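Local atomic coordinates of putative secreted cellulose-binding protein (Streptomyces coelicolor, PDB entry 4OY6), a protein that probably oxidises cellulose as a copper-dependent lytic polysaccharide monooxygenase of family AA10, cleaving chains in the crystalline polymer. Residues F60-C70 and Q127-Q135. Residues are numbered along the deposited sequence; the frame is centred on the assembly and turned at random.
With ZN (zinc ion), chain I.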
loop_
_atom_site.group_PDB
_atom_site.type_symbol
_atom_site.label_atom_id
_atom_site.label_comp_id
_atom_site.label_asym_id
_atom_site.label_seq_id
_atom_site.Cartn_x
_atom_site.Cartn_y
_atom_site.Cartn_z
ATOM N N PHE A 60 -3.106 -14.904 4.576
ATOM C CA PHE A 60 -2.137 -13.929 4.128
ATOM C C PHE A 60 -0.799 -14.018 4.846
ATOM O O PHE A 60 0.244 -13.833 4.227
ATOM C CB PHE A 60 -2.726 -12.517 4.155
ATOM C CG PHE A 60 -4.024 -12.403 3.407
ATOM C CD1 PHE A 60 -4.120 -12.849 2.096
ATOM C CD2 PHE A 60 -5.166 -11.912 4.015
ATOM C CE1 PHE A 60 -5.326 -12.789 1.419
ATOM C CE2 PHE A 60 -6.374 -11.851 3.332
ATOM C CZ PHE A 60 -6.457 -12.295 2.039
ATOM N N GLU A 61 -0.806 -14.343 6.130
ATOM C CA GLU A 61 0.452 -14.520 6.848
ATOM C C GLU A 61 1.284 -15.683 6.308
ATOM O O GLU A 61 2.513 -15.673 6.419
ATOM C CB GLU A 61 0.211 -14.677 8.351
ATOM C CG GLU A 61 -0.347 -13.402 8.959
ATOM C CD GLU A 61 -0.411 -13.414 10.466
ATOM O OE1 GLU A 61 -0.977 -12.453 11.023
ATOM O OE2 GLU A 61 0.103 -14.369 11.079
ATOM N N ALA A 62 0.630 -16.678 5.723
ATOM C CA ALA A 62 1.361 -17.810 5.162
ATOM C C ALA A 62 2.119 -17.472 3.875
ATOM O O ALA A 62 3.093 -18.150 3.531
ATOM C CB ALA A 62 0.406 -18.954 4.884
ATOM N N VAL A 63 1.665 -16.447 3.160
ATOM C CA VAL A 63 2.253 -16.097 1.862
ATOM C C VAL A 63 2.952 -14.733 1.823
ATOM O O VAL A 63 3.596 -14.401 0.828
ATOM C CB VAL A 63 1.218 -16.234 0.707
ATOM C CG1 VAL A 63 0.753 -17.678 0.571
ATOM C CG2 VAL A 63 0.038 -15.308 0.917
ATOM N N VAL A 64 2.831 -13.950 2.896
ATOM C CA VAL A 64 3.449 -12.619 2.984
ATOM C C VAL A 64 4.319 -12.608 4.236
ATOM O O VAL A 64 3.835 -12.330 5.326
ATOM C CB VAL A 64 2.394 -11.499 3.038
ATOM C CG1 VAL A 64 3.065 -10.138 3.206
ATOM C CG2 VAL A 64 1.524 -11.531 1.782
ATOM N N PRO A 65 5.609 -12.943 4.083
ATOM C CA PRO A 65 6.485 -12.952 5.248
ATOM C C PRO A 65 6.706 -11.563 5.872
ATOM O O PRO A 65 6.649 -10.538 5.184
ATOM C CB PRO A 65 7.822 -13.447 4.681
ATOM C CG PRO A 65 7.454 -14.256 3.476
ATOM C CD PRO A 65 6.281 -13.503 2.901
ATOM N N ASP A 66 6.987 -11.540 7.171
ATOM C CA ASP A 66 7.422 -10.323 7.817
ATOM C C ASP A 66 8.574 -9.692 7.051
ATOM O O ASP A 66 9.440 -10.383 6.515
ATOM C CB ASP A 66 7.873 -10.631 9.247
ATOM C CG ASP A 66 6.726 -10.876 10.190
ATOM O OD1 ASP A 66 5.580 -10.495 9.915
ATOM O OD2 ASP A 66 6.990 -11.419 11.275
ATOM N N GLY A 67 8.533 -8.366 6.968
ATOM C CA GLY A 67 9.501 -7.593 6.186
ATOM C C GLY A 67 9.221 -7.519 4.699
ATOM O O GLY A 67 9.946 -6.868 3.970
ATOM N N GLN A 68 8.176 -8.208 4.252
ATOM C CA GLN A 68 7.783 -8.256 2.844
ATOM C C GLN A 68 6.328 -7.859 2.653
ATOM O O GLN A 68 5.708 -8.161 1.636
ATOM C CB GLN A 68 8.006 -9.650 2.240
ATOM C CG GLN A 68 9.427 -10.149 2.397
ATOM C CD GLN A 68 9.614 -11.554 1.926
ATOM O OE1 GLN A 68 8.876 -12.038 1.063
ATOM N NE2 GLN A 68 10.626 -12.215 2.454
ATOM N N LEU A 69 5.747 -7.161 3.623
ATOM C CA LEU A 69 4.344 -6.783 3.515
ATOM C C LEU A 69 4.090 -5.852 2.320
ATOM O O LEU A 69 3.126 -6.031 1.565
ATOM C CB LEU A 69 3.800 -6.146 4.808
ATOM C CG LEU A 69 3.382 -7.172 5.875
ATOM C CD1 LEU A 69 4.559 -8.006 6.421
ATOM C CD2 LEU A 69 2.623 -6.488 7.004
ATOM N N CYS A 70 4.921 -4.831 2.149
ATOM C CA CYS A 70 4.655 -3.816 1.128
ATOM C C CYS A 70 4.925 -4.291 -0.287
ATOM O O CYS A 70 4.442 -3.669 -1.220
ATOM C CB CYS A 70 5.404 -2.516 1.418
ATOM S SG CYS A 70 4.889 -1.760 2.996
ATOM N N GLN A 127 12.215 0.814 10.962
ATOM C CA GLN A 127 11.861 -0.567 11.258
ATOM C C GLN A 127 11.097 -1.203 10.104
ATOM O O GLN A 127 10.231 -0.563 9.494
ATOM C CB GLN A 127 10.963 -0.614 12.484
ATOM C CG GLN A 127 11.597 -0.053 13.746
ATOM C CD GLN A 127 10.673 -0.198 14.930
ATOM O OE1 GLN A 127 9.931 0.710 15.261
ATOM N NE2 GLN A 127 10.661 -1.383 15.534
ATOM N N ALA A 128 11.422 -2.468 9.821
ATOM C CA ALA A 128 10.704 -3.230 8.804
ATOM C C ALA A 128 9.277 -3.530 9.275
ATOM O O ALA A 128 9.039 -3.801 10.462
ATOM C CB ALA A 128 11.426 -4.537 8.543
ATOM N N LEU A 129 8.321 -3.458 8.359
ATOM C CA LEU A 129 6.949 -3.829 8.674
ATOM C C LEU A 129 6.830 -5.337 8.919
ATOM O O LEU A 129 7.368 -6.148 8.169
ATOM C CB LEU A 129 6.011 -3.455 7.547
ATOM C CG LEU A 129 5.241 -2.171 7.654
ATOM C CD1 LEU A 129 6.208 -1.074 7.248
ATOM C CD2 LEU A 129 4.008 -2.270 6.743
ATOM N N THR A 130 6.093 -5.673 9.971
ATOM C CA THR A 130 5.769 -7.052 10.324
ATOM C C THR A 130 4.281 -7.099 10.655
ATOM O O THR A 130 3.680 -6.090 11.004
ATOM C CB THR A 130 6.564 -7.552 11.539
ATOM O OG1 THR A 130 6.086 -6.872 12.703
ATOM C CG2 THR A 130 8.074 -7.327 11.329
ATOM N N TRP A 131 3.712 -8.294 10.587
ATOM C CA TRP A 131 2.312 -8.470 10.942
ATOM C C TRP A 131 2.062 -8.115 12.412
ATOM O O TRP A 131 1.011 -7.576 12.759
ATOM C CB TRP A 131 1.865 -9.891 10.652
ATOM C CG TRP A 131 1.727 -10.188 9.187
ATOM C CD1 TRP A 131 2.639 -10.820 8.376
ATOM C CD2 TRP A 131 0.609 -9.870 8.349
ATOM N NE1 TRP A 131 2.151 -10.926 7.106
ATOM C CE2 TRP A 131 0.906 -10.353 7.058
ATOM C CE3 TRP A 131 -0.619 -9.254 8.563
ATOM C CZ2 TRP A 131 0.005 -10.241 5.996
ATOM C CZ3 TRP A 131 -1.509 -9.124 7.490
ATOM C CH2 TRP A 131 -1.192 -9.623 6.237
ATOM N N GLY A 132 3.034 -8.404 13.260
ATOM C CA GLY A 132 2.896 -8.135 14.682
ATOM C C GLY A 132 2.874 -6.667 15.050
ATOM O O GLY A 132 2.439 -6.312 16.145
ATOM N N GLU A 133 3.313 -5.809 14.131
ATOM C CA GLU A 133 3.308 -4.362 14.337
ATOM C C GLU A 133 2.097 -3.690 13.756
ATOM O O GLU A 133 2.035 -2.466 13.761
ATOM C CB GLU A 133 4.568 -3.736 13.725
ATOM C CG GLU A 133 5.865 -4.180 14.380
ATOM C CD GLU A 133 6.136 -3.519 15.704
ATOM O OE1 GLU A 133 5.240 -2.833 16.254
ATOM O OE2 GLU A 133 7.288 -3.673 16.177
ATOM N N LEU A 134 1.137 -4.479 13.256
ATOM C CA LEU A 134 -0.118 -3.954 12.741
ATOM C C LEU A 134 -1.256 -4.112 13.722
ATOM O O LEU A 134 -1.311 -5.097 14.480
ATOM C CB LEU A 134 -0.507 -4.658 11.448
ATOM C CG LEU A 134 0.393 -4.476 10.240
ATOM C CD1 LEU A 134 -0.099 -5.331 9.079
ATOM C CD2 LEU A 134 0.495 -3.026 9.830
ATOM N N GLN A 135 -2.163 -3.142 13.677
ATOM C CA GLN A 135 -3.458 -3.251 14.319
ATOM C C GLN A 135 -4.574 -3.091 13.288
ATOM O O GLN A 135 -4.518 -2.232 12.419
ATOM C CB GLN A 135 -3.580 -2.281 15.477
ATOM C CG GLN A 135 -3.622 -0.829 15.113
ATOM C CD GLN A 135 -3.672 0.091 16.324
ATOM O OE1 GLN A 135 -4.626 0.862 16.528
ATOM N NE2 GLN A 135 -2.649 -0.010 17.151
HETATM ZN ZN ZN I . 5.383 -12.009 12.323
HETATM O O HOH W 1 5.173 -10.360 13.294
#
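Trp131 lays its indole between Glu61 and Leu69. The aliphatic CG of Glu61 sits over one face, in a CH-pi contact 3.7 Å from the centroid of the five-membered ring and 8° off its normal. Leu69 comes over the opposite face, with CD1 4.1 Å from the same centroid. Three hydrogen bonds join the segments. Trp131 NE1 donates to Val64 O at 2.8 Å, and the acceptor lies in the indole plane, which, with the two covered faces, holds the rotation of the ring. Trp131 N donates to Asp66 OD1 at 3.0 Å and meets it from above the carboxylate plane. Gly67 N, in the type II turn Pro65–Gln68, donates to Leu129 O at 2.8 Å. The contact thus fastens helix 60-63 and the loop after it to the loop and 3-10 turn that lead into strand 134-139. That strand belongs to the beta-sandwich core of the LPMO fold. Apolar packing continues inward. Leu69 CD2 meets Leu134 CD1 tip to tip at 3.6 Å. Cys70 SG touches Leu129 CD2 and is tied by a disulfide to Cys180 of strand 175-184. At the outer side Asp66 also binds a zinc ion, through OD2 at 2.0 Å. Its chi1 of -75° sets CG beside the backbone N, and the carboxylate reaches both the metal and Trp131 N. A water on the zinc accepts a hydrogen bond from Gly132 N at 2.9 Å.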